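Local coordinates for putative secreted protein (Streptomyces sp. SirexAA-E, PDB 4PEY) that hydrolyses laminarin and laminarioligosaccharides from their non-reducing ends as an exo-beta-1,3-glucanase of glycoside hydrolase family 55, yielding glucose and laminaribiose, at residues R43-N48 and D53-M58; T177-V182 and A238-A243; F224-L227 and Y232-F235; A478-D483 and T487-W492. The protein carries 1 engineered substitution. All blocks are in the same frame, centred on the assembly; numbering follows the deposited sequence.

Contact 1 (R43-N48 and D53-M58); sequences RKQESN and DRYALM
Lys44 and Tyr55 meet through their polar ends: the ammonium NZ donates to the phenol OH over 3.0 Å, the two side chains crossing at about a right angle. A bend at chi3 (-64°) in the lysine chain also lays CE beside the same oxygen. The apolar part of the contact belongs to Gln45, whose CG lies 3.7 Å from Tyr55 CE1, while its OE1 sits at the ring edge. These residues close the beta-alpha-beta unit made by strand 24-27, helix 34-45 and strand 55-59, with a type I turn from Gln45 to Asn48 on the way from helix to strand. Two hydrogen bonds hold the Gln45 amide: Asn48 ND2 donates to its OE1 at 3.1 Å, and its NE2 donates to the carbonyl of Phe73. Water carries the rest. Water 2 donates to Gln45 OE1 and Asp53 OD2 and accepts from Tyr55 OH at 3.0 Å, in the plane of the ring; water 1 accepts from Gln45 NE2 and donates to Asp53 O, the water lying 2.8 Å from that oxygen. With a phenylalanine in place of Tyr55 the ring could still lie against Gln45, but Lys44 NZ and water 2 would probably lose the oxygen they share.

Contact 2 (T177-V182 and A238-A243); sequences TRDSSV and AKRTNA
The carboxylate of Asp179 and the guanidinium of Arg240 approach from opposite directions with their planes 64° apart. Over one face of the Arg240 guanidinium, toward its rim, lies the methyl of Ala243, and Asp179 CB comes in obliquely, 3.5 Å from Arg240 NH2. The carboxylate group of Asp179 also stands at the edge of a second guanidinium, that of Arg178. Segment 177-182 turns a corner of the right-handed parallel beta-helix typical of family 55, where Asp179, in a left-handed backbone conformation, separates strand 174-178 from strand 180-182. Segment 238-243 belongs to a strand that pairs antiparallel with strand 210-220 and bends at 241-242; there Asn242 and Ala243 face Thr216 in a G1 beta bulge.

The charges are shared unevenly. Arg178 NH1 forms a salt bridge with Asp179 OD2 at 2.8 Å, met on the anti side of the carboxylate. Arg240 NH2 remains 4.3 Å from Asp179 OD2, which lies well out of the guanidinium plane, so the attraction between them is one of charge alone. Arg240 NH2 forms its salt bridge with Glu221, which Arg178 NH1 also reaches; the shared carboxylate probably offsets the closeness of the two like charges. Arg240 NH1 donates to the carbonyl of Gly245. Asp179 is further held by hydroxyls, OD1 by Thr216 and OD2 by Ser219.

What crosses directly between the segments is therefore mostly packing. Ala243 CB touches both carboxylate oxygens, 3.5 Å from Asp179 OD2 and 3.6 Å from OD1, and Asp179 OD1 lies 3.3 Å from Ala243 O, two acceptors set side by side without a bond.

Contact 3 (F224-L227 and Y232-F235); sequences FLYL and YKVF
The carbonyl oxygen of Lys233 is gripped from the facing strand by the N-H of Tyr226, at 2.8 Å and nearly along the C=O axis, and by a CA-H...O contact from Leu225. Lys233 N returns a bond of 2.9 Å to Tyr226 O, completing a hydrogen-bonded antiparallel pair. A second such pair joins Phe224 and Phe235, its bond from Phe235 N to Phe224 O being shorter than the one from Phe224 N to Phe235 O.

On the face carrying Phe224, Tyr226, Lys233 and Phe235, the two phenylalanines lie side by side with their rings oblique at 50°. Phe224 holds CG between its backbone N and carbonyl carbon (chi1 58°), which brings the face of its ring over Phe235 CB, a CH-pi contact 4.1 Å from that atom to the ring centroid. Tyr226 CE1 slots between Phe235 CB and Lys233 CB, at 3.7 Å from each. The polar ends find partners beyond the pair: Tyr226 OH with Ser257 and Lys233 NZ in a salt bridge with Asp228.

The other face is aliphatic apart from Tyr232. Leu227 CD2 sits over that ring, 3.9 Å from its centroid, and Leu225 CG touches Tyr232 CD1 at 4.0 Å. Leu225 also meets Val234 through CD1 and CG2, their side chains crossing at about a right angle.

Strand 255-259 runs antiparallel to the second strand on its other side, through bonds such as Val234 with Leu258. With non-hydrogen-bonded pairs Leu225-Val234 and Leu227-Tyr232 alternating with the bonded ones, the arrangement is that of a beta hairpin with a short connection.

Contact 4 (A478-D483 and T487-W492); sequences AAYKVD and TTHEGW
Tyr480 and His489 share the same first torsion, CG trans to the backbone N (chi1 -169° in both), and this extends the two rings from opposite directions until they meet rim to rim. The phenol OH and the imidazole NE2 are hydrogen-bonded over a short 2.6 Å, each lying at the edge of the other's ring and near its plane, although the rings themselves are turned 62° apart. Either atom could be the donor. Tyr480 OH also bonds to Thr452 OG1, so two groups grip the buried hydroxyl.

Val482 covers the imidazole from one side. Its CG2 stands over the centre of the ring, 3.8 Å from the centroid, in a CH-pi contact; Trp445 meets the same imidazole edge-to-face. Exchanging His489 for an alanine would probably leave Tyr480 OH with only its threonine partner of these two and open a gap beneath the Val482 methyl.

The contact spans the inside of one coil of the second beta-helix, in the fold with two such helices known for family 55. Strand 480-482 lies in a parallel sheet between strands 443-445 and 512-513, whereas strand 489-498 belongs to a different face, between strands 450-458 and 520-529. Trp445 and Thr452 thus reach in from the two strands that precede these on their respective faces.

How the contacts relate
Contact 1 lies near the surface and relies on waters and a lysine-phenol bond; the other three are buried. Contacts 2 and 3 use the same long strand, 231-243, and contact 3 is nested within the chain loop that contact 2 closes. Their chemistry differs nonetheless: the hairpin of contact 3 is held by backbone bonds and apolar packing, contact 2 by a charged network that runs through a shared glutamate, the segments themselves only packing together. Contact 1 touches contact 3 through Met58 CE and Leu225 CD2. Contact 4 stands apart, on the opposite side of the chain's centre from contacts 1 and 3, and joins two faces of the coil by one tyrosine-histidine hydrogen bond and a valine methyl over the imidazole.

Contact 1 (R43-N48 and D53-M58)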
loop_
_atom_site.group_PDB
_atom_site.type_symbol
_atom_site.label_atom_id
_atom_site.label_comp_id
_atom_site.label_asym_id
_atom_site.label_seq_id
_atom_site.Cartn_x
_atom_site.Cartn_y
_atom_site.Cartn_z
ATOM N N ARG A 43 12.140 6.787 19.588
ATOM C CA ARG A 43 12.835 5.843 20.469
ATOM C C ARG A 43 11.922 4.676 20.840
ATOM O O ARG A 43 12.358 3.524 20.869
ATOM C CB ARG A 43 13.343 6.535 21.742
ATOM C CG ARG A 43 14.557 7.438 21.526
ATOM C CD ARG A 43 15.259 7.791 22.845
ATOM N NE ARG A 43 14.373 8.462 23.796
ATOM C CZ ARG A 43 14.157 9.776 23.828
ATOM N NH1 ARG A 43 13.336 10.292 24.734
ATOM N NH2 ARG A 43 14.760 10.575 22.955
ATOM N N LYS A 44 10.651 4.977 21.094
ATOM C CA LYS A 44 9.681 3.942 21.434
ATOM C C LYS A 44 9.285 3.083 20.234
ATOM O O LYS A 44 9.003 1.896 20.396
ATOM C CB LYS A 44 8.424 4.567 22.050
ATOM C CG LYS A 44 8.641 5.123 23.444
ATOM C CD LYS A 44 7.353 5.686 24.028
ATOM C CE LYS A 44 6.838 6.874 23.228
ATOM N NZ LYS A 44 5.681 7.538 23.905
ATOM N N GLN A 45 9.273 3.673 19.036
ATOM C CA GLN A 45 8.712 2.995 17.860
ATOM C C GLN A 45 9.743 2.415 16.897
ATOM O O GLN A 45 9.390 1.623 16.023
ATOM C CB GLN A 45 7.804 3.952 17.081
ATOM C CG GLN A 45 6.527 4.306 17.828
ATOM C CD GLN A 45 5.801 3.066 18.315
ATOM O OE1 GLN A 45 5.834 2.727 19.502
ATOM N NE2 GLN A 45 5.166 2.363 17.397
ATOM N N GLU A 46 11.006 2.804 17.064
ATOM C CA GLU A 46 12.075 2.408 16.146
ATOM C C GLU A 46 12.102 0.907 15.823
ATOM O O GLU A 46 12.139 0.520 14.652
ATOM C CB GLU A 46 13.434 2.826 16.719
ATOM C CG GLU A 46 14.612 2.432 15.846
ATOM C CD GLU A 46 15.932 2.922 16.401
ATOM O OE1 GLU A 46 16.003 3.235 17.607
ATOM O OE2 GLU A 46 16.906 2.992 15.633
ATOM N N SER A 47 12.084 0.063 16.847
ATOM C CA SER A 47 12.133 -1.376 16.602
ATOM C C SER A 47 10.849 -2.063 17.055
ATOM O O SER A 47 10.820 -3.280 17.246
ATOM C CB SER A 47 13.342 -2.002 17.302
ATOM O OG SER A 47 13.299 -1.767 18.696
ATOM N N ASN A 48 9.786 -1.280 17.216
ATOM C CA ASN A 48 8.508 -1.807 17.707
ATOM C C ASN A 48 7.678 -2.405 16.572
ATOM O O ASN A 48 6.592 -1.918 16.261
ATOM C CB ASN A 48 7.735 -0.689 18.418
ATOM C CG ASN A 48 6.656 -1.210 19.346
ATOM O OD1 ASN A 48 6.468 -2.422 19.495
ATOM N ND2 ASN A 48 5.947 -0.291 19.990
ATOM N N ASP A 53 1.197 0.077 20.045
ATOM C CA ASP A 53 1.206 1.533 20.104
ATOM C C ASP A 53 1.093 2.120 18.690
ATOM O O ASP A 53 1.547 1.518 17.714
ATOM C CB ASP A 53 2.459 2.045 20.823
ATOM C CG ASP A 53 2.375 1.872 22.346
ATOM O OD1 ASP A 53 1.269 1.638 22.879
ATOM O OD2 ASP A 53 3.414 1.994 23.018
ATOM N N ARG A 54 0.456 3.288 18.596
ATOM C CA ARG A 54 0.151 3.956 17.328
ATOM C C ARG A 54 0.273 5.464 17.498
ATOM O O ARG A 54 -0.211 6.002 18.493
ATOM C CB ARG A 54 -1.273 3.623 16.858
ATOM C CG ARG A 54 -1.557 2.149 16.605
ATOM C CD ARG A 54 -0.797 1.670 15.385
ATOM N NE ARG A 54 -1.198 0.331 14.952
ATOM C CZ ARG A 54 -0.669 -0.806 15.403
ATOM N NH1 ARG A 54 0.272 -0.786 16.340
ATOM N NH2 ARG A 54 -1.096 -1.971 14.929
ATOM N N TYR A 55 0.863 6.153 16.520
ATOM C CA TYR A 55 1.062 7.600 16.625
ATOM C C TYR A 55 0.836 8.320 15.317
ATOM O O TYR A 55 1.330 7.874 14.271
ATOM C CB TYR A 55 2.482 7.933 17.094
ATOM C CG TYR A 55 2.851 7.398 18.446
ATOM C CD1 TYR A 55 3.419 6.137 18.578
ATOM C CD2 TYR A 55 2.656 8.157 19.588
ATOM C CE1 TYR A 55 3.767 5.643 19.808
ATOM C CE2 TYR A 55 3.005 7.671 20.829
ATOM C CZ TYR A 55 3.561 6.415 20.930
ATOM O OH TYR A 55 3.912 5.924 22.166
ATOM N N ALA A 56 0.142 9.460 15.382
ATOM C CA ALA A 56 0.087 10.383 14.248
ATOM C C ALA A 56 0.734 11.694 14.653
ATOM O O ALA A 56 0.388 12.264 15.691
ATOM C CB ALA A 56 -1.349 10.618 13.781
ATOM N N LEU A 57 1.683 12.157 13.842
ATOM C CA LEU A 57 2.352 13.441 14.054
ATOM C C LEU A 57 1.804 14.417 13.019
ATOM O O LEU A 57 1.942 14.197 11.814
ATOM C CB LEU A 57 3.874 13.309 13.918
ATOM C CG LEU A 57 4.516 12.124 14.651
ATOM C CD1 LEU A 57 6.006 12.038 14.334
ATOM C CD2 LEU A 57 4.271 12.221 16.156
ATOM N N MET A 58 1.169 15.487 13.484
ATOM C CA MET A 58 0.497 16.434 12.599
ATOM C C MET A 58 1.060 17.830 12.790
ATOM O O MET A 58 1.160 18.304 13.916
ATOM C CB MET A 58 -1.010 16.436 12.866
ATOM C CG MET A 58 -1.721 15.179 12.399
ATOM S SD MET A 58 -1.847 15.167 10.606
ATOM C CE MET A 58 -2.935 13.776 10.335
HETATM O O HOH W 1 3.728 -0.156 18.069
HETATM O O HOH W 2 5.343 3.329 22.126
HETATM O O HOH W 3 3.519 -1.118 21.933
#

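Contact 2 (T177-V182 and A238-A243)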
loop_
_atom_site.group_PDB
_atom_site.type_symbol
_atom_site.label_atom_id
_atom_site.label_comp_id
_atom_site.label_asym_id
_atom_site.label_seq_id
_atom_site.Cartn_x
_atom_site.Cartn_y
_atom_site.Cartn_z
ATOM N N THR A 177 5.929 4.725 -8.811
ATOM C CA THR A 177 5.712 6.161 -8.691
ATOM C C THR A 177 4.562 6.532 -9.611
ATOM O O THR A 177 4.577 6.145 -10.790
ATOM C CB THR A 177 6.976 6.971 -9.095
ATOM O OG1 THR A 177 8.122 6.476 -8.391
ATOM C CG2 THR A 177 6.800 8.472 -8.824
ATOM N N ARG A 178 3.563 7.261 -9.111
ATOM C CA ARG A 178 2.533 7.765 -10.027
ATOM C C ARG A 178 2.208 9.235 -9.836
ATOM O O ARG A 178 2.322 9.787 -8.736
ATOM C CB ARG A 178 1.237 6.949 -9.945
ATOM C CG ARG A 178 0.397 7.158 -8.726
ATOM C CD ARG A 178 -1.098 6.767 -8.946
ATOM N NE ARG A 178 -1.822 7.040 -7.709
ATOM C CZ ARG A 178 -2.198 8.256 -7.312
ATOM N NH1 ARG A 178 -1.986 9.318 -8.085
ATOM N NH2 ARG A 178 -2.791 8.411 -6.136
ATOM N N ASP A 179 1.848 9.859 -10.955
ATOM C CA ASP A 179 1.245 11.190 -10.985
ATOM C C ASP A 179 2.069 12.175 -10.168
ATOM O O ASP A 179 1.601 12.762 -9.194
ATOM C CB ASP A 179 -0.204 11.094 -10.507
ATOM C CG ASP A 179 -1.009 10.122 -11.352
ATOM O OD1 ASP A 179 -0.592 9.875 -12.504
ATOM O OD2 ASP A 179 -2.035 9.596 -10.879
ATOM N N SER A 180 3.318 12.318 -10.593
ATOM C CA SER A 180 4.340 13.033 -9.844
ATOM C C SER A 180 5.268 13.766 -10.801
ATOM O O SER A 180 5.118 13.681 -12.022
ATOM C CB SER A 180 5.156 12.057 -8.976
ATOM O OG SER A 180 4.393 11.511 -7.905
ATOM N N SER A 181 6.229 14.478 -10.231
ATOM C CA SER A 181 7.278 15.146 -10.983
ATOM C C SER A 181 8.614 14.847 -10.315
ATOM O O SER A 181 8.737 14.990 -9.102
ATOM C CB SER A 181 7.021 16.656 -11.029
ATOM O OG SER A 181 8.131 17.360 -11.554
ATOM N N VAL A 182 9.602 14.406 -11.090
ATOM C CA VAL A 182 10.948 14.196 -10.542
ATOM C C VAL A 182 11.991 14.924 -11.394
ATOM O O VAL A 182 11.851 15.016 -12.623
ATOM C CB VAL A 182 11.317 12.682 -10.441
ATOM C CG1 VAL A 182 10.327 11.952 -9.546
ATOM C CG2 VAL A 182 11.414 12.025 -11.824
ATOM N N ALA A 238 -10.946 15.406 -6.172
ATOM C CA ALA A 238 -11.739 14.891 -7.281
ATOM C C ALA A 238 -10.893 13.935 -8.124
ATOM O O ALA A 238 -9.660 14.027 -8.128
ATOM C CB ALA A 238 -12.252 16.028 -8.138
ATOM N N LYS A 239 -11.542 13.033 -8.850
ATOM C CA LYS A 239 -10.783 12.071 -9.646
ATOM C C LYS A 239 -10.210 12.723 -10.898
ATOM O O LYS A 239 -10.736 13.718 -11.408
ATOM C CB LYS A 239 -11.641 10.853 -10.014
ATOM C CG LYS A 239 -12.443 10.939 -11.289
ATOM C CD LYS A 239 -13.082 9.571 -11.597
ATOM C CE LYS A 239 -13.812 9.576 -12.935
ATOM N NZ LYS A 239 -14.941 10.540 -12.943
ATOM N N ARG A 240 -9.099 12.157 -11.356
ATOM C CA ARG A 240 -8.460 12.536 -12.608
ATOM C C ARG A 240 -8.463 11.349 -13.563
ATOM O O ARG A 240 -8.231 10.219 -13.151
ATOM C CB ARG A 240 -7.021 12.995 -12.366
ATOM C CG ARG A 240 -6.887 14.282 -11.598
ATOM C CD ARG A 240 -5.463 14.798 -11.696
ATOM N NE ARG A 240 -4.545 14.146 -10.763
ATOM C CZ ARG A 240 -3.227 14.324 -10.782
ATOM N NH1 ARG A 240 -2.675 15.095 -11.718
ATOM N NH2 ARG A 240 -2.457 13.715 -9.888
ATOM N N THR A 241 -8.733 11.592 -14.837
ATOM C CA THR A 241 -8.572 10.538 -15.834
ATOM C C THR A 241 -7.357 10.870 -16.691
ATOM O O THR A 241 -7.097 12.041 -16.976
ATOM C CB THR A 241 -9.823 10.377 -16.711
ATOM O OG1 THR A 241 -10.070 11.598 -17.409
ATOM C CG2 THR A 241 -11.025 10.067 -15.850
ATOM N N ASN A 242 -6.604 9.840 -17.072
ATOM C CA ASN A 242 -5.347 10.032 -17.788
ATOM C C ASN A 242 -4.471 11.056 -17.071
ATOM O O ASN A 242 -4.002 12.031 -17.663
ATOM C CB ASN A 242 -5.615 10.451 -19.231
ATOM C CG ASN A 242 -6.350 9.381 -20.003
ATOM O OD1 ASN A 242 -6.040 8.195 -19.882
ATOM N ND2 ASN A 242 -7.339 9.786 -20.781
ATOM N N ALA A 243 -4.283 10.816 -15.776
ATOM C CA ALA A 243 -3.557 11.719 -14.899
ATOM C C ALA A 243 -2.070 11.762 -15.233
ATOM O O ALA A 243 -1.472 10.751 -15.604
ATOM C CB ALA A 243 -3.756 11.301 -13.452
#

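Contact 3 (F224-L227 and Y232-F235)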
loop_
_atom_site.group_PDB
_atom_site.type_symbol
_atom_site.label_atom_id
_atom_site.label_comp_id
_atom_site.label_asym_id
_atom_site.label_seq_id
_atom_site.Cartn_x
_atom_site.Cartn_y
_atom_site.Cartn_z
ATOM N N PHE A 224 -7.256 13.671 2.993
ATOM C CA PHE A 224 -6.351 13.957 4.105
ATOM C C PHE A 224 -6.913 15.049 5.010
ATOM O O PHE A 224 -7.666 15.937 4.572
ATOM C CB PHE A 224 -4.957 14.355 3.591
ATOM C CG PHE A 224 -4.967 15.557 2.684
ATOM C CD1 PHE A 224 -4.758 16.833 3.197
ATOM C CD2 PHE A 224 -5.201 15.416 1.322
ATOM C CE1 PHE A 224 -4.775 17.950 2.366
ATOM C CE2 PHE A 224 -5.230 16.531 0.484
ATOM C CZ PHE A 224 -5.016 17.798 1.009
ATOM N N LEU A 225 -6.551 14.952 6.284
ATOM C CA LEU A 225 -6.905 15.941 7.286
ATOM C C LEU A 225 -6.117 17.231 7.077
ATOM O O LEU A 225 -4.914 17.193 6.810
ATOM C CB LEU A 225 -6.629 15.382 8.685
ATOM C CG LEU A 225 -7.088 16.213 9.884
ATOM C CD1 LEU A 225 -8.625 16.215 9.971
ATOM C CD2 LEU A 225 -6.461 15.679 11.180
ATOM N N TYR A 226 -6.777 18.377 7.199
ATOM C CA TYR A 226 -6.042 19.636 7.162
ATOM C C TYR A 226 -6.767 20.695 7.968
ATOM O O TYR A 226 -7.873 20.465 8.470
ATOM C CB TYR A 226 -5.819 20.106 5.715
ATOM C CG TYR A 226 -7.006 20.790 5.061
ATOM C CD1 TYR A 226 -8.116 20.063 4.634
ATOM C CD2 TYR A 226 -7.000 22.163 4.838
ATOM C CE1 TYR A 226 -9.190 20.692 4.023
ATOM C CE2 TYR A 226 -8.066 22.797 4.228
ATOM C CZ TYR A 226 -9.161 22.058 3.823
ATOM O OH TYR A 226 -10.228 22.686 3.216
ATOM N N LEU A 227 -6.116 21.840 8.117
ATOM C CA LEU A 227 -6.694 22.988 8.804
ATOM C C LEU A 227 -7.097 24.072 7.823
ATOM O O LEU A 227 -6.270 24.564 7.062
ATOM C CB LEU A 227 -5.701 23.556 9.814
ATOM C CG LEU A 227 -5.648 22.851 11.163
ATOM C CD1 LEU A 227 -4.431 23.316 11.949
ATOM C CD2 LEU A 227 -6.936 23.122 11.936
ATOM N N TYR A 232 -10.618 22.069 11.668
ATOM C CA TYR A 232 -10.230 20.810 11.026
ATOM C C TYR A 232 -11.244 20.429 9.955
ATOM O O TYR A 232 -12.457 20.495 10.183
ATOM C CB TYR A 232 -10.108 19.666 12.040
ATOM C CG TYR A 232 -8.844 19.687 12.864
ATOM C CD1 TYR A 232 -7.607 19.403 12.291
ATOM C CD2 TYR A 232 -8.888 19.970 14.222
ATOM C CE1 TYR A 232 -6.449 19.419 13.049
ATOM C CE2 TYR A 232 -7.737 19.992 14.982
ATOM C CZ TYR A 232 -6.524 19.714 14.394
ATOM O OH TYR A 232 -5.381 19.731 15.159
ATOM N N LYS A 233 -10.736 20.044 8.786
ATOM C CA LYS A 233 -11.550 19.516 7.699
ATOM C C LYS A 233 -10.812 18.359 7.049
ATOM O O LYS A 233 -9.610 18.187 7.254
ATOM C CB LYS A 233 -11.850 20.592 6.655
ATOM C CG LYS A 233 -12.522 21.827 7.222
ATOM C CD LYS A 233 -13.019 22.759 6.142
ATOM C CE LYS A 233 -13.713 23.970 6.759
ATOM N NZ LYS A 233 -14.140 24.968 5.738
ATOM N N VAL A 234 -11.528 17.571 6.257
ATOM C CA VAL A 234 -10.884 16.566 5.434
ATOM C C VAL A 234 -11.061 16.955 3.973
ATOM O O VAL A 234 -12.186 17.193 3.514
ATOM C CB VAL A 234 -11.446 15.159 5.697
ATOM C CG1 VAL A 234 -10.902 14.168 4.663
ATOM C CG2 VAL A 234 -11.107 14.718 7.116
ATOM N N PHE A 235 -9.945 17.059 3.255
ATOM C CA PHE A 235 -10.006 17.397 1.844
ATOM C C PHE A 235 -10.197 16.130 1.042
ATOM O O PHE A 235 -9.511 15.129 1.286
ATOM C CB PHE A 235 -8.753 18.138 1.374
ATOM C CG PHE A 235 -8.874 18.673 -0.026
ATOM C CD1 PHE A 235 -9.734 19.727 -0.305
ATOM C CD2 PHE A 235 -8.155 18.109 -1.063
ATOM C CE1 PHE A 235 -9.858 20.218 -1.597
ATOM C CE2 PHE A 235 -8.271 18.602 -2.357
ATOM C CZ PHE A 235 -9.129 19.653 -2.620
#

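Contact 4 (A478-D483 and T487-W492)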
loop_
_atom_site.group_PDB
_atom_site.type_symbol
_atom_site.label_atom_id
_atom_site.label_comp_id
_atom_site.label_asym_id
_atom_site.label_seq_id
_atom_site.Cartn_x
_atom_site.Cartn_y
_atom_site.Cartn_z
ATOM N N ALA A 478 0.108 -19.750 -9.004
ATOM C CA ALA A 478 0.578 -18.452 -9.493
ATOM C C ALA A 478 0.450 -17.342 -8.436
ATOM O O ALA A 478 -0.495 -17.321 -7.642
ATOM C CB ALA A 478 -0.183 -18.050 -10.753
ATOM N N ALA A 479 1.404 -16.419 -8.438
ATOM C CA ALA A 479 1.283 -15.190 -7.654
ATOM C C ALA A 479 0.168 -14.292 -8.190
ATOM O O ALA A 479 -0.407 -13.498 -7.450
ATOM C CB ALA A 479 2.591 -14.445 -7.657
ATOM N N TYR A 480 -0.108 -14.413 -9.486
ATOM C CA TYR A 480 -1.091 -13.577 -10.157
ATOM C C TYR A 480 -1.752 -14.410 -11.243
ATOM O O TYR A 480 -1.123 -14.751 -12.245
ATOM C CB TYR A 480 -0.416 -12.335 -10.730
ATOM C CG TYR A 480 -1.307 -11.219 -11.242
ATOM C CD1 TYR A 480 -1.879 -11.283 -12.512
ATOM C CD2 TYR A 480 -1.500 -10.058 -10.492
ATOM C CE1 TYR A 480 -2.662 -10.236 -13.003
ATOM C CE2 TYR A 480 -2.278 -9.014 -10.962
ATOM C CZ TYR A 480 -2.844 -9.097 -12.228
ATOM O OH TYR A 480 -3.603 -8.049 -12.707
ATOM N N LYS A 481 -3.015 -14.752 -11.011
ATOM C CA LYS A 481 -3.780 -15.607 -11.900
ATOM C C LYS A 481 -4.963 -14.865 -12.496
ATOM O O LYS A 481 -5.797 -14.332 -11.766
ATOM C CB LYS A 481 -4.296 -16.842 -11.160
ATOM C CG LYS A 481 -5.222 -17.703 -12.021
ATOM C CD LYS A 481 -5.915 -18.779 -11.226
ATOM C CE LYS A 481 -6.853 -19.602 -12.110
ATOM N NZ LYS A 481 -6.137 -20.454 -13.108
ATOM N N VAL A 482 -5.027 -14.840 -13.824
ATOM C CA VAL A 482 -6.206 -14.379 -14.540
ATOM C C VAL A 482 -6.980 -15.616 -14.968
ATOM O O VAL A 482 -6.430 -16.482 -15.657
ATOM C CB VAL A 482 -5.826 -13.521 -15.763
ATOM C CG1 VAL A 482 -7.067 -13.037 -16.507
ATOM C CG2 VAL A 482 -4.960 -12.338 -15.320
ATOM N N ASP A 483 -8.240 -15.715 -14.548
ATOM C CA ASP A 483 -9.050 -16.890 -14.878
ATOM C C ASP A 483 -9.126 -17.128 -16.385
ATOM O O ASP A 483 -9.134 -16.176 -17.172
ATOM C CB ASP A 483 -10.463 -16.748 -14.313
ATOM C CG ASP A 483 -10.517 -16.941 -12.814
ATOM O OD1 ASP A 483 -9.466 -17.253 -12.205
ATOM O OD2 ASP A 483 -11.624 -16.793 -12.254
ATOM N N THR A 487 -11.704 -12.396 -20.810
ATOM C CA THR A 487 -11.449 -12.023 -22.200
ATOM C C THR A 487 -10.474 -10.839 -22.329
ATOM O O THR A 487 -9.700 -10.746 -23.287
ATOM C CB THR A 487 -12.780 -11.675 -22.905
ATOM O OG1 THR A 487 -13.658 -12.802 -22.827
ATOM C CG2 THR A 487 -12.557 -11.314 -24.367
ATOM N N THR A 488 -10.534 -9.915 -21.370
ATOM C CA THR A 488 -9.733 -8.697 -21.425
ATOM C C THR A 488 -9.046 -8.432 -20.089
ATOM O O THR A 488 -9.686 -8.478 -19.041
ATOM C CB THR A 488 -10.602 -7.474 -21.813
ATOM O OG1 THR A 488 -11.352 -7.774 -22.996
ATOM C CG2 THR A 488 -9.737 -6.249 -22.066
ATOM N N HIS A 489 -7.748 -8.154 -20.137
ATOM C CA HIS A 489 -6.956 -7.861 -18.947
ATOM C C HIS A 489 -5.655 -7.227 -19.391
ATOM O O HIS A 489 -5.162 -7.540 -20.462
ATOM C CB HIS A 489 -6.657 -9.129 -18.130
ATOM C CG HIS A 489 -6.086 -8.845 -16.774
ATOM N ND1 HIS A 489 -6.881 -8.630 -15.670
ATOM C CD2 HIS A 489 -4.806 -8.720 -16.350
ATOM C CE1 HIS A 489 -6.113 -8.383 -14.619
ATOM N NE2 HIS A 489 -4.850 -8.440 -15.001
ATOM N N GLU A 490 -5.082 -6.351 -18.578
ATOM C CA GLU A 490 -3.766 -5.827 -18.922
ATOM C C GLU A 490 -2.967 -5.487 -17.672
ATOM O O GLU A 490 -3.482 -4.871 -16.737
ATOM C CB GLU A 490 -3.900 -4.607 -19.845
ATOM C CG GLU A 490 -2.623 -4.266 -20.598
ATOM C CD GLU A 490 -2.863 -3.380 -21.810
ATOM O OE1 GLU A 490 -3.976 -2.812 -21.943
ATOM O OE2 GLU A 490 -1.924 -3.246 -22.630
ATOM N N GLY A 491 -1.710 -5.918 -17.651
ATOM C CA GLY A 491 -0.824 -5.634 -16.535
ATOM C C GLY A 491 0.533 -5.137 -16.992
ATOM O O GLY A 491 1.029 -5.537 -18.052
ATOM N N TRP A 492 1.128 -4.262 -16.182
ATOM C CA TRP A 492 2.419 -3.634 -16.476
ATOM C C TRP A 492 3.355 -3.672 -15.266
ATOM O O TRP A 492 2.966 -3.224 -14.182
ATOM C CB TRP A 492 2.252 -2.159 -16.852
ATOM C CG TRP A 492 1.516 -1.783 -18.108
ATOM C CD1 TRP A 492 2.077 -1.413 -19.303
ATOM C CD2 TRP A 492 0.097 -1.626 -18.269
ATOM N NE1 TRP A 492 1.098 -1.067 -20.199
ATOM C CE2 TRP A 492 -0.128 -1.187 -19.594
ATOM C CE3 TRP A 492 -1.001 -1.820 -17.425
ATOM C CZ2 TRP A 492 -1.408 -0.947 -20.098
ATOM C CZ3 TRP A 492 -2.276 -1.584 -17.926
ATOM C CH2 TRP A 492 -2.468 -1.147 -19.251
#